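Local coordinates for UPF0678 fatty acid-binding protein-like protein ERS007657_00996 (Mycobacterium tuberculosis, PDB 6R3W) that binds one heme b in a ten-stranded antiparallel beta-barrel and probably isomerises peroxynitrite to nitrate, thereby helping to detoxify reactive nitrogen and oxygen species, at residues Y70-R75 against E80-H85; L49-Q54 against R130-D135; L9-P14 against G95-T100. One frame throughout, in Å; residues are numbered along the deposited sequence. Where two conformers were deposited one is given.

Contact 1: Y70-R75 against E80-H85. With HEM (protoporphyrin IX containing Fe), chain B.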
loop_
_atom_site.group_PDB
_atom_site.type_symbol
_atom_site.label_atom_id
_atom_site.label_comp_id
_atom_site.label_asym_id
_atom_site.label_seq_id
_atom_site.Cartn_x
_atom_site.Cartn_y
_atom_site.Cartn_z
ATOM N N TYR A 70 -1.789 8.082 4.668
ATOM C CA TYR A 70 -3.111 7.953 5.296
ATOM C C TYR A 70 -4.023 7.129 4.404
ATOM O O TYR A 70 -3.986 7.266 3.177
ATOM C CB TYR A 70 -3.701 9.334 5.570
ATOM C CG TYR A 70 -2.753 10.236 6.306
ATOM C CD1 TYR A 70 -2.610 10.149 7.682
ATOM C CD2 TYR A 70 -1.952 11.138 5.634
ATOM C CE1 TYR A 70 -1.664 10.899 8.362
ATOM C CE2 TYR A 70 -1.036 11.929 6.301
ATOM C CZ TYR A 70 -0.885 11.806 7.661
ATOM O OH TYR A 70 0.025 12.607 8.298
ATOM N N LEU A 71 -4.859 6.315 5.028
ATOM C CA LEU A 71 -5.962 5.618 4.353
ATOM C C LEU A 71 -7.264 6.222 4.869
ATOM O O LEU A 71 -7.647 5.949 6.002
ATOM C CB LEU A 71 -5.851 4.119 4.618
ATOM C CG LEU A 71 -6.857 3.238 3.872
ATOM C CD1 LEU A 71 -6.784 3.419 2.369
ATOM C CD2 LEU A 71 -6.652 1.784 4.225
ATOM N N ARG A 72 -7.880 7.061 4.061
ATOM C CA ARG A 72 -9.136 7.761 4.390
ATOM C C ARG A 72 -10.309 6.884 3.966
ATOM O O ARG A 72 -10.270 6.296 2.872
ATOM C CB ARG A 72 -9.213 9.093 3.636
ATOM C CG ARG A 72 -8.199 10.121 4.092
ATOM C CD ARG A 72 -7.869 11.190 3.057
ATOM N NE ARG A 72 -9.035 11.744 2.387
ATOM C CZ ARG A 72 -9.772 12.768 2.810
ATOM N NH1 ARG A 72 -9.548 13.338 3.994
ATOM N NH2 ARG A 72 -10.773 13.176 2.064
ATOM N N VAL A 73 -11.372 6.898 4.744
ATOM C CA VAL A 73 -12.659 6.336 4.294
ATOM C C VAL A 73 -13.535 7.492 3.800
ATOM O O VAL A 73 -13.841 8.395 4.584
ATOM C CB VAL A 73 -13.314 5.492 5.398
ATOM C CG1 VAL A 73 -14.742 5.126 5.040
ATOM C CG2 VAL A 73 -12.500 4.246 5.670
ATOM N N CYS A 74 -13.861 7.466 2.505
ATOM C CA CYS A 74 -14.643 8.516 1.802
ATOM C C CYS A 74 -16.120 8.085 1.809
ATOM O O CYS A 74 -16.714 7.879 0.726
ATOM C CB CYS A 74 -14.067 8.822 0.393
ATOM S SG CYS A 74 -13.285 7.402 -0.453
ATOM N N ARG A 75 -16.671 7.946 3.017
ATOM C CA ARG A 75 -17.930 7.230 3.358
ATOM C C ARG A 75 -17.666 5.740 3.319
ATOM O O ARG A 75 -16.903 5.252 2.471
ATOM C CB ARG A 75 -19.101 7.597 2.447
ATOM C CG ARG A 75 -19.420 9.083 2.442
ATOM C CD ARG A 75 -20.559 9.468 1.521
ATOM N NE ARG A 75 -20.732 10.924 1.503
ATOM C CZ ARG A 75 -21.867 11.548 1.214
ATOM N NH1 ARG A 75 -22.934 10.856 0.866
ATOM N NH2 ARG A 75 -21.909 12.870 1.213
ATOM N N GLU A 80 -9.560 6.453 -0.001
ATOM C CA GLU A 80 -8.505 7.287 -0.613
ATOM C C GLU A 80 -7.208 6.987 0.144
ATOM O O GLU A 80 -7.136 7.286 1.346
ATOM C CB GLU A 80 -8.855 8.785 -0.560
ATOM C CG GLU A 80 -10.087 9.170 -1.360
ATOM C CD GLU A 80 -10.719 10.475 -0.950
ATOM O OE1 GLU A 80 -10.288 11.045 0.056
ATOM O OE2 GLU A 80 -11.631 10.950 -1.686
ATOM N N LEU A 81 -6.205 6.444 -0.550
ATOM C CA LEU A 81 -4.861 6.158 0.003
ATOM C C LEU A 81 -3.926 7.262 -0.468
ATOM O O LEU A 81 -3.792 7.463 -1.672
ATOM C CB LEU A 81 -4.386 4.783 -0.470
ATOM C CG LEU A 81 -2.982 4.375 -0.029
ATOM C CD1 LEU A 81 -2.887 4.236 1.496
ATOM C CD2 LEU A 81 -2.588 3.070 -0.702
ATOM N N VAL A 82 -3.372 7.992 0.483
ATOM C CA VAL A 82 -2.617 9.231 0.239
ATOM C C VAL A 82 -1.192 9.023 0.733
ATOM O O VAL A 82 -1.024 8.819 1.941
ATOM C CB VAL A 82 -3.293 10.393 0.975
ATOM C CG1 VAL A 82 -2.603 11.712 0.692
ATOM C CG2 VAL A 82 -4.777 10.495 0.656
ATOM N N LEU A 83 -0.215 9.003 -0.167
ATOM C CA LEU A 83 1.154 8.553 0.196
ATOM C C LEU A 83 2.226 9.490 -0.344
ATOM O O LEU A 83 2.122 10.008 -1.462
ATOM C CB LEU A 83 1.432 7.158 -0.346
ATOM C CG LEU A 83 0.584 6.022 0.216
ATOM C CD1 LEU A 83 0.925 4.736 -0.512
ATOM C CD2 LEU A 83 0.766 5.880 1.717
ATOM N N ALA A 84 3.288 9.611 0.444
ATOM C CA ALA A 84 4.600 10.146 0.051
ATOM C C ALA A 84 5.608 9.010 -0.065
ATOM O O ALA A 84 5.573 8.058 0.760
ATOM C CB ALA A 84 5.054 11.153 1.065
ATOM N N HIS A 85 6.500 9.136 -1.023
ATOM C CA HIS A 85 7.611 8.199 -1.293
ATOM C C HIS A 85 8.926 8.946 -1.261
ATOM O O HIS A 85 9.054 10.056 -1.817
ATOM C CB HIS A 85 7.445 7.541 -2.668
ATOM C CG HIS A 85 6.183 6.770 -2.821
ATOM N ND1 HIS A 85 6.128 5.421 -2.570
ATOM C CD2 HIS A 85 4.958 7.142 -3.236
ATOM C CE1 HIS A 85 4.889 5.007 -2.751
ATOM N NE2 HIS A 85 4.157 6.040 -3.148
HETATM C CHA HEM B . 12.771 0.028 -9.246
HETATM C CHB HEM B . 12.149 -2.009 -4.940
HETATM C CHC HEM B . 7.872 0.269 -4.435
HETATM C CHD HEM B . 8.760 2.687 -8.558
HETATM C C1A HEM B . 12.959 -0.715 -8.108
HETATM C C2A HEM B . 14.148 -1.470 -7.823
HETATM C C3A HEM B . 13.966 -2.030 -6.609
HETATM C C4A HEM B . 12.678 -1.646 -6.151
HETATM C CMA HEM B . 14.955 -2.870 -5.850
HETATM C CAA HEM B . 15.363 -1.592 -8.712
HETATM C CBA HEM B . 16.548 -0.835 -8.124
HETATM C CGA HEM B . 16.239 0.621 -8.032
HETATM O O1A HEM B . 16.286 1.189 -6.920
HETATM O O2A HEM B . 15.983 1.272 -9.065
HETATM C C1B HEM B . 10.892 -1.602 -4.455
HETATM C C2B HEM B . 10.369 -1.999 -3.186
HETATM C C3B HEM B . 9.132 -1.393 -3.047
HETATM C C4B HEM B . 8.958 -0.562 -4.246
HETATM C CMB HEM B . 11.047 -2.911 -2.191
HETATM C CAB HEM B . 8.124 -1.510 -1.969
HETATM C CBB HEM B . 7.982 -2.616 -1.268
HETATM C C1C HEM B . 7.764 1.165 -5.501
HETATM C C2C HEM B . 6.715 2.093 -5.683
HETATM C C3C HEM B . 7.008 2.819 -6.807
HETATM C C4C HEM B . 8.202 2.255 -7.380
HETATM C CMC HEM B . 5.532 2.217 -4.778
HETATM C CAC HEM B . 6.311 4.000 -7.364
HETATM C CBC HEM B . 5.875 4.999 -6.587
HETATM C C1D HEM B . 9.897 2.108 -9.109
HETATM C C2D HEM B . 10.484 2.554 -10.380
HETATM C C3D HEM B . 11.591 1.832 -10.564
HETATM C C4D HEM B . 11.691 0.907 -9.415
HETATM C CMD HEM B . 9.981 3.670 -11.254
HETATM C CAD HEM B . 12.712 2.220 -11.487
HETATM C CBD HEM B . 12.617 1.499 -12.752
HETATM C CGD HEM B . 13.732 1.963 -13.693
HETATM O O1D HEM B . 14.765 2.652 -13.398
HETATM O O2D HEM B . 13.582 1.652 -14.792
HETATM N NA HEM B . 12.082 -0.829 -7.041
HETATM N NB HEM B . 10.029 -0.749 -5.041
HETATM N NC HEM B . 8.636 1.245 -6.553
HETATM N ND HEM B . 10.663 1.117 -8.549
HETATM FE FE HEM B . 10.333 0.152 -6.876
HETATM O O HOH W 1 11.378 1.708 -5.825
#

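Contact 2: L49-Q54 against R130-D135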
loop_
_atom_site.group_PDB
_atom_site.type_symbol
_atom_site.label_atom_id
_atom_site.label_comp_id
_atom_site.label_asym_id
_atom_site.label_seq_id
_atom_site.Cartn_x
_atom_site.Cartn_y
_atom_site.Cartn_z
ATOM N N LEU A 49 -6.969 5.991 8.764
ATOM C CA LEU A 49 -5.831 5.296 9.377
ATOM C C LEU A 49 -4.548 6.026 8.996
ATOM O O LEU A 49 -4.411 6.469 7.841
ATOM C CB LEU A 49 -5.767 3.840 8.901
ATOM C CG LEU A 49 -6.986 2.990 9.188
ATOM C CD1 LEU A 49 -6.801 1.599 8.618
ATOM C CD2 LEU A 49 -7.280 2.928 10.671
ATOM N N THR A 50 -3.601 6.093 9.916
ATOM C CA THR A 50 -2.205 6.386 9.596
ATOM C C THR A 50 -1.558 5.098 9.114
ATOM O O THR A 50 -1.912 4.006 9.607
ATOM C CB THR A 50 -1.466 6.997 10.785
ATOM O OG1 THR A 50 -1.400 6.017 11.832
ATOM C CG2 THR A 50 -2.150 8.240 11.297
ATOM N N TYR A 51 -0.593 5.223 8.218
ATOM C CA TYR A 51 0.051 4.071 7.569
ATOM C C TYR A 51 1.508 4.384 7.315
ATOM O O TYR A 51 1.815 5.421 6.716
ATOM C CB TYR A 51 -0.665 3.725 6.272
ATOM C CG TYR A 51 0.081 2.797 5.343
ATOM C CD1 TYR A 51 0.250 1.448 5.617
ATOM C CD2 TYR A 51 0.721 3.305 4.230
ATOM C CE1 TYR A 51 0.968 0.631 4.765
ATOM C CE2 TYR A 51 1.416 2.495 3.352
ATOM C CZ TYR A 51 1.536 1.151 3.616
ATOM O OH TYR A 51 2.258 0.341 2.775
ATOM N N THR A 52 2.379 3.464 7.703
ATOM C CA THR A 52 3.797 3.542 7.343
ATOM C C THR A 52 4.308 2.168 6.942
ATOM O O THR A 52 3.904 1.186 7.567
ATOM C CB THR A 52 4.617 4.138 8.474
ATOM O OG1 THR A 52 4.396 3.297 9.610
ATOM C CG2 THR A 52 4.245 5.582 8.749
ATOM N N GLN A 53 5.242 2.169 6.018
ATOM C CA GLN A 53 5.910 0.978 5.488
ATOM C C GLN A 53 7.404 1.239 5.518
ATOM O O GLN A 53 7.827 2.304 5.033
ATOM C CB GLN A 53 5.447 0.686 4.054
ATOM C CG GLN A 53 6.167 -0.498 3.406
ATOM C CD GLN A 53 6.213 -0.392 1.906
ATOM O OE1 GLN A 53 5.568 -1.159 1.191
ATOM N NE2 GLN A 53 7.024 0.530 1.406
ATOM N N GLN A 54 8.179 0.253 5.940
ATOM C CA GLN A 54 9.637 0.217 5.694
ATOM C C GLN A 54 9.989 -1.135 5.105
ATOM O O GLN A 54 9.552 -2.153 5.630
ATOM C CB GLN A 54 10.452 0.500 6.949
ATOM C CG GLN A 54 11.962 0.600 6.675
ATOM C CD GLN A 54 12.355 1.752 5.769
ATOM O OE1 GLN A 54 12.230 2.929 6.135
ATOM N NE2 GLN A 54 13.000 1.419 4.651
ATOM N N ARG A 130 -3.252 -1.006 -6.572
ATOM C CA ARG A 130 -3.036 -1.883 -5.399
ATOM C C ARG A 130 -4.264 -2.768 -5.166
ATOM O O ARG A 130 -5.397 -2.258 -5.147
ATOM C CB ARG A 130 -2.735 -1.035 -4.168
ATOM C CG ARG A 130 -1.376 -0.346 -4.209
ATOM C CD ARG A 130 -1.220 0.612 -3.052
ATOM N NE ARG A 130 -0.068 1.481 -3.209
ATOM C CZ ARG A 130 0.996 1.500 -2.423
ATOM N NH1 ARG A 130 1.120 0.657 -1.402
ATOM N NH2 ARG A 130 1.963 2.348 -2.674
ATOM N N SER A 131 -4.003 -4.042 -4.910
ATOM C CA SER A 131 -4.994 -5.034 -4.458
ATOM C C SER A 131 -4.535 -5.597 -3.107
ATOM O O SER A 131 -3.486 -6.204 -3.067
ATOM C CB SER A 131 -5.145 -6.111 -5.497
ATOM O OG SER A 131 -6.118 -7.052 -5.110
ATOM N N TYR A 132 -5.287 -5.332 -2.052
ATOM C CA TYR A 132 -4.933 -5.772 -0.686
ATOM C C TYR A 132 -6.001 -6.781 -0.215
ATOM O O TYR A 132 -7.231 -6.567 -0.455
ATOM C CB TYR A 132 -4.741 -4.557 0.244
ATOM C CG TYR A 132 -3.375 -3.886 0.185
ATOM C CD1 TYR A 132 -2.538 -3.838 1.297
ATOM C CD2 TYR A 132 -2.934 -3.256 -0.966
ATOM C CE1 TYR A 132 -1.273 -3.264 1.233
ATOM C CE2 TYR A 132 -1.650 -2.730 -1.064
ATOM C CZ TYR A 132 -0.825 -2.707 0.045
ATOM O OH TYR A 132 0.407 -2.128 -0.052
ATOM N N ARG A 133 -5.545 -7.792 0.492
ATOM C CA ARG A 133 -6.419 -8.776 1.143
ATOM C C ARG A 133 -5.972 -8.934 2.589
ATOM O O ARG A 133 -4.800 -9.221 2.814
ATOM C CB ARG A 133 -6.356 -10.104 0.384
ATOM C CG ARG A 133 -7.212 -11.208 0.988
ATOM C CD ARG A 133 -6.868 -12.524 0.320
ATOM N NE ARG A 133 -7.572 -13.644 0.905
ATOM C CZ ARG A 133 -8.741 -14.080 0.487
ATOM N NH1 ARG A 133 -9.396 -13.415 -0.453
ATOM N NH2 ARG A 133 -9.340 -15.055 1.139
ATOM N N ILE A 134 -6.864 -8.687 3.532
ATOM C CA ILE A 134 -6.635 -9.022 4.954
ATOM C C ILE A 134 -7.548 -10.213 5.288
ATOM O O ILE A 134 -8.768 -10.091 5.156
ATOM C CB ILE A 134 -6.863 -7.819 5.901
ATOM C CG1 ILE A 134 -5.836 -6.691 5.709
ATOM C CG2 ILE A 134 -6.869 -8.304 7.345
ATOM C CD1 ILE A 134 -5.945 -5.937 4.406
ATOM N N ASP A 135 -6.949 -11.354 5.572
ATOM C CA ASP A 135 -7.655 -12.614 5.892
ATOM C C ASP A 135 -7.196 -13.058 7.276
ATOM O O ASP A 135 -6.071 -13.535 7.404
ATOM C CB ASP A 135 -7.384 -13.657 4.810
ATOM C CG ASP A 135 -8.093 -14.968 5.022
ATOM O OD1 ASP A 135 -8.719 -15.125 6.072
ATOM O OD2 ASP A 135 -8.008 -15.822 4.120
HETATM O O HOH W 2 2.008 -2.431 2.208
#

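Contact 3: L9-P14 against G95-T100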
loop_
_atom_site.group_PDB
_atom_site.type_symbol
_atom_site.label_atom_id
_atom_site.label_comp_id
_atom_site.label_asym_id
_atom_site.label_seq_id
_atom_site.Cartn_x
_atom_site.Cartn_y
_atom_site.Cartn_z
ATOM N N LEU A 9 -14.466 3.942 10.188
ATOM C CA LEU A 9 -13.344 2.959 10.108
ATOM C C LEU A 9 -13.748 1.551 10.579
ATOM O O LEU A 9 -12.872 0.686 10.589
ATOM C CB LEU A 9 -12.177 3.468 10.944
ATOM C CG LEU A 9 -11.550 4.770 10.483
ATOM C CD1 LEU A 9 -10.326 5.076 11.294
ATOM C CD2 LEU A 9 -11.203 4.736 9.020
ATOM N N GLN A 10 -14.967 1.338 11.059
ATOM C CA GLN A 10 -15.342 0.048 11.711
ATOM C C GLN A 10 -14.911 -1.153 10.841
ATOM O O GLN A 10 -14.327 -2.108 11.392
ATOM C CB GLN A 10 -16.848 0.042 11.994
ATOM C CG GLN A 10 -17.361 -1.219 12.679
ATOM C CD GLN A 10 -16.802 -1.450 14.064
ATOM O OE1 GLN A 10 -16.467 -0.508 14.810
ATOM N NE2 GLN A 10 -16.823 -2.708 14.484
ATOM N N ALA A 11 -15.248 -1.153 9.573
ATOM C CA ALA A 11 -14.967 -2.318 8.704
ATOM C C ALA A 11 -13.458 -2.593 8.658
ATOM O O ALA A 11 -13.075 -3.735 8.386
ATOM C CB ALA A 11 -15.511 -2.088 7.317
ATOM N N LEU A 12 -12.651 -1.546 8.747
ATOM C CA LEU A 12 -11.185 -1.640 8.563
ATOM C C LEU A 12 -10.465 -1.801 9.909
ATOM O O LEU A 12 -9.225 -1.822 9.914
ATOM C CB LEU A 12 -10.674 -0.429 7.796
ATOM C CG LEU A 12 -11.276 -0.243 6.395
ATOM C CD1 LEU A 12 -10.619 0.906 5.677
ATOM C CD2 LEU A 12 -11.154 -1.516 5.567
ATOM N N SER A 13 -11.202 -1.999 11.006
ATOM C CA SER A 13 -10.545 -2.159 12.326
ATOM C C SER A 13 -9.532 -3.312 12.305
ATOM O O SER A 13 -8.489 -3.199 12.960
ATOM C CB SER A 13 -11.560 -2.269 13.461
ATOM O OG SER A 13 -12.297 -3.487 13.424
ATOM N N PRO A 14 -9.733 -4.415 11.536
ATOM C CA PRO A 14 -8.732 -5.483 11.539
ATOM C C PRO A 14 -7.349 -5.054 11.000
ATOM O O PRO A 14 -6.391 -5.770 11.213
ATOM C CB PRO A 14 -9.359 -6.568 10.640
ATOM C CG PRO A 14 -10.847 -6.383 10.861
ATOM C CD PRO A 14 -10.998 -4.869 10.892
ATOM N N GLY A 95 -10.454 3.930 -4.379
ATOM C CA GLY A 95 -11.151 2.676 -4.678
ATOM C C GLY A 95 -12.149 2.300 -3.633
ATOM O O GLY A 95 -12.787 3.190 -3.021
ATOM N N THR A 96 -12.331 1.002 -3.469
ATOM C CA THR A 96 -13.440 0.429 -2.703
ATOM C C THR A 96 -12.940 -0.743 -1.873
ATOM O O THR A 96 -11.856 -1.272 -2.127
ATOM C CB THR A 96 -14.585 0.017 -3.629
ATOM O OG1 THR A 96 -14.115 -0.997 -4.515
ATOM C CG2 THR A 96 -15.134 1.184 -4.411
ATOM N N TYR A 97 -13.778 -1.188 -0.969
ATOM C CA TYR A 97 -13.517 -2.436 -0.245
ATOM C C TYR A 97 -14.819 -3.146 0.078
ATOM O O TYR A 97 -15.907 -2.545 0.035
ATOM C CB TYR A 97 -12.705 -2.176 1.016
ATOM C CG TYR A 97 -13.374 -1.260 2.002
ATOM C CD1 TYR A 97 -14.266 -1.750 2.947
ATOM C CD2 TYR A 97 -13.130 0.098 1.978
ATOM C CE1 TYR A 97 -14.888 -0.906 3.849
ATOM C CE2 TYR A 97 -13.696 0.943 2.908
ATOM C CZ TYR A 97 -14.606 0.446 3.832
ATOM O OH TYR A 97 -15.253 1.306 4.677
ATOM N N SER A 98 -14.669 -4.423 0.401
ATOM C CA SER A 98 -15.767 -5.297 0.832
ATOM C C SER A 98 -15.298 -6.150 1.992
ATOM O O SER A 98 -14.098 -6.445 2.102
ATOM C CB SER A 98 -16.246 -6.157 -0.288
ATOM O OG SER A 98 -15.237 -7.069 -0.663
ATOM N N VAL A 99 -16.226 -6.474 2.857
ATOM C CA VAL A 99 -16.028 -7.394 4.001
ATOM C C VAL A 99 -16.784 -8.677 3.717
ATOM O O VAL A 99 -18.020 -8.614 3.500
ATOM C CB VAL A 99 -16.507 -6.759 5.309
ATOM C CG1 VAL A 99 -16.368 -7.718 6.484
ATOM C CG2 VAL A 99 -15.788 -5.444 5.608
ATOM N N THR A 100 -16.077 -9.796 3.735
ATOM C CA THR A 100 -16.675 -11.143 3.629
ATOM C C THR A 100 -16.202 -11.973 4.822
ATOM O O THR A 100 -15.111 -12.554 4.752
ATOM C CB THR A 100 -16.354 -11.788 2.276
ATOM O OG1 THR A 100 -16.621 -10.852 1.228
ATOM C CG2 THR A 100 -17.151 -13.045 2.015
HETATM O O HOH W 3 -14.637 1.212 7.428
#

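Contact 1: Y70-R75 against E80-H85
Glu80 OE1 takes two N-H groups from one arginine. Arg72 NE reaches Glu80 OE1 at 2.7 Å with an N-H...O angle of 157°, nearly in line with the carboxylate C-O bond, while Arg72 NH2 comes to the same Glu80 OE1 at 3.0 Å from the side of the other oxygen, on the syn lone pair, and is more bent. The guanidinium thus presents its NE/NH2 side, and its plane lies only 11° from that of the carboxylate. A bend in the arginine chain at chi3 (45°) turns NE toward the Glu80 carboxylate; on the way Arg72 CD passes Val82 CG2 at 4.0 Å. Cys74 SG lies 3.8 Å from Glu80 CG and is joined to Cys78 SG in a disulfide, which ties the strand ends together close to the salt bridge.

Beneath the side chains runs an antiparallel ladder. Tyr70 and Val82 exchange two backbone bonds, as do Arg72 and Glu80, and between them Leu71 faces Leu81 in a non-hydrogen-bonded pair. These two leucines point to the other side of the sheet, the barrel interior, where Leu71 CD1 meets Leu81 CB at 4.0 Å. Farther along strand 78-85, His85 lies against the heme: vinyl carbon CBC sits over the centre of its ring, and His65 and Glu91 each hydrogen-bond one ring nitrogen.

The chemistry divides by face, with a flat salt bridge in which two N-H groups share one carboxylate oxygen on the outer side and hydrocarbon within; the paired arginine probably favours the ionised form of Glu80.

Contact 2: L49-Q54 against R130-D135
Tyr51 and Tyr132 reach toward each other from opposite directions across the inside of the barrel, and water 2 joins their hydroxyls. The water donates to Tyr51 OH at 2.8 Å and, in the Tyr132 conformer given here (one of two), makes a second bond of 2.8 Å with Tyr132 OH, lying in the plane of that ring at its edge. In this conformer Tyr51 OH and Tyr132 OH stay 4.2 Å apart, and their strands are far more distant, with the CA atoms of Tyr51 and Tyr132 separated by 13.8 Å. Tyr51 swings its CG opposite the backbone N (chi1 166°), and the length of the ring carries the hydroxyl into the middle of the barrel.

This water-mediated meeting of the two phenols is the loose part of the contact: little surface is buried between the two segments. The dense part gathers round Arg130. Its extended chain brings the guanidinium in beside both phenols; Arg130 NH1 comes within 4.3 Å of Tyr51 OH, too far for a bond, and makes a weak, bent one of 3.2 Å to Tyr132 OH, doubtful because it rests on the same conformer. Its stronger partners are three glutamates: Glu67 at NH1, Glu91 at NH2 and Glu93 at NE. Glu67 also hydrogen-bonds Tyr51 OH, so one carboxylate links the tyrosine to the arginine. The three acidic groups probably keep this buried arginine charged.

Around this polar cluster, Tyr51 meets the ring of Phe41 on strand 33-42, and Tyr132 stacks on Tyr141 of strand 138-147. From strand 78-85, Leu83 packs on both Tyr51 and Arg130, and Leu81 on Arg130, while strand 63-73 runs next to 48-57 and supplies Glu67.

Contact 3: L9-P14 against G95-T100
Leu12 lays its CD2 methyl over the face of the Tyr97 ring, 4.0 Å from the ring centre and only 8° off the normal, a well-centred CH-pi contact. Leu12 CD1, the other branch, comes within 4.1 Å of Tyr97 CE2 at the rim of the ring. Ala11 adds the second half of the first shell: its CB methyl sits 3.7 Å from Tyr97 CE1, approaching the ring obliquely, and 3.8 Å from Val99 CG2. Tyr97 and Val99 stand two residues apart on strand 89-100 and both point toward the 3-10 turn, and the alanine methyl nestles between them.

The next shell sets the pose of the ring. Tyr97 has CG lodged between the backbone N and the carbonyl carbon (chi1 60°), which carries the ring toward the turn. Tyr97 OH is held by the backbone N-H of Gly77 and bonds water 3 at 2.8 Å; that water also accepts a weak, long bond from Ala11 N, so a polar bridge runs alongside the hydrocarbon contact. On the other segment, Leu12 N bonds Leu9 O at 2.9 Å, the three-residue step of a 3-10 turn, which helps to present Ala11 and Leu12 from successive positions.

Farther out, Val73 of strand 63-73 touches both Leu12 and Tyr97, Ile104 of strand 103-118 packs against Leu12 and Pro14, and Pro14 O accepts a bond from Arg162. The 3-10 segment before the first barrel strand thus lies against one end of the barrel, in keeping with lipocalin-like calycin folds, where an N-terminal 3-10 turn typically closes off the barrel end.

In the fold
From the N terminus, the 3-10 segment 9-14 comes first and waits until strand 89-100 to close contact 3, a loop of some eighty residues. Strand 48-57 begins inside that loop but finds its contact 2 partner only at 130-135, beyond it, so contacts 2 and 3 cross. Contact 1, the hairpin of strands 63-73 and 78-85, is short-range and nests within both. Its Val73 packs on Leu9, and Leu49 of contact 2 does the same, bringing the barrel end together with the wall. Contact 1 knits adjacent strands, contact 2 spans the interior, and contact 3 covers the end away from the heme.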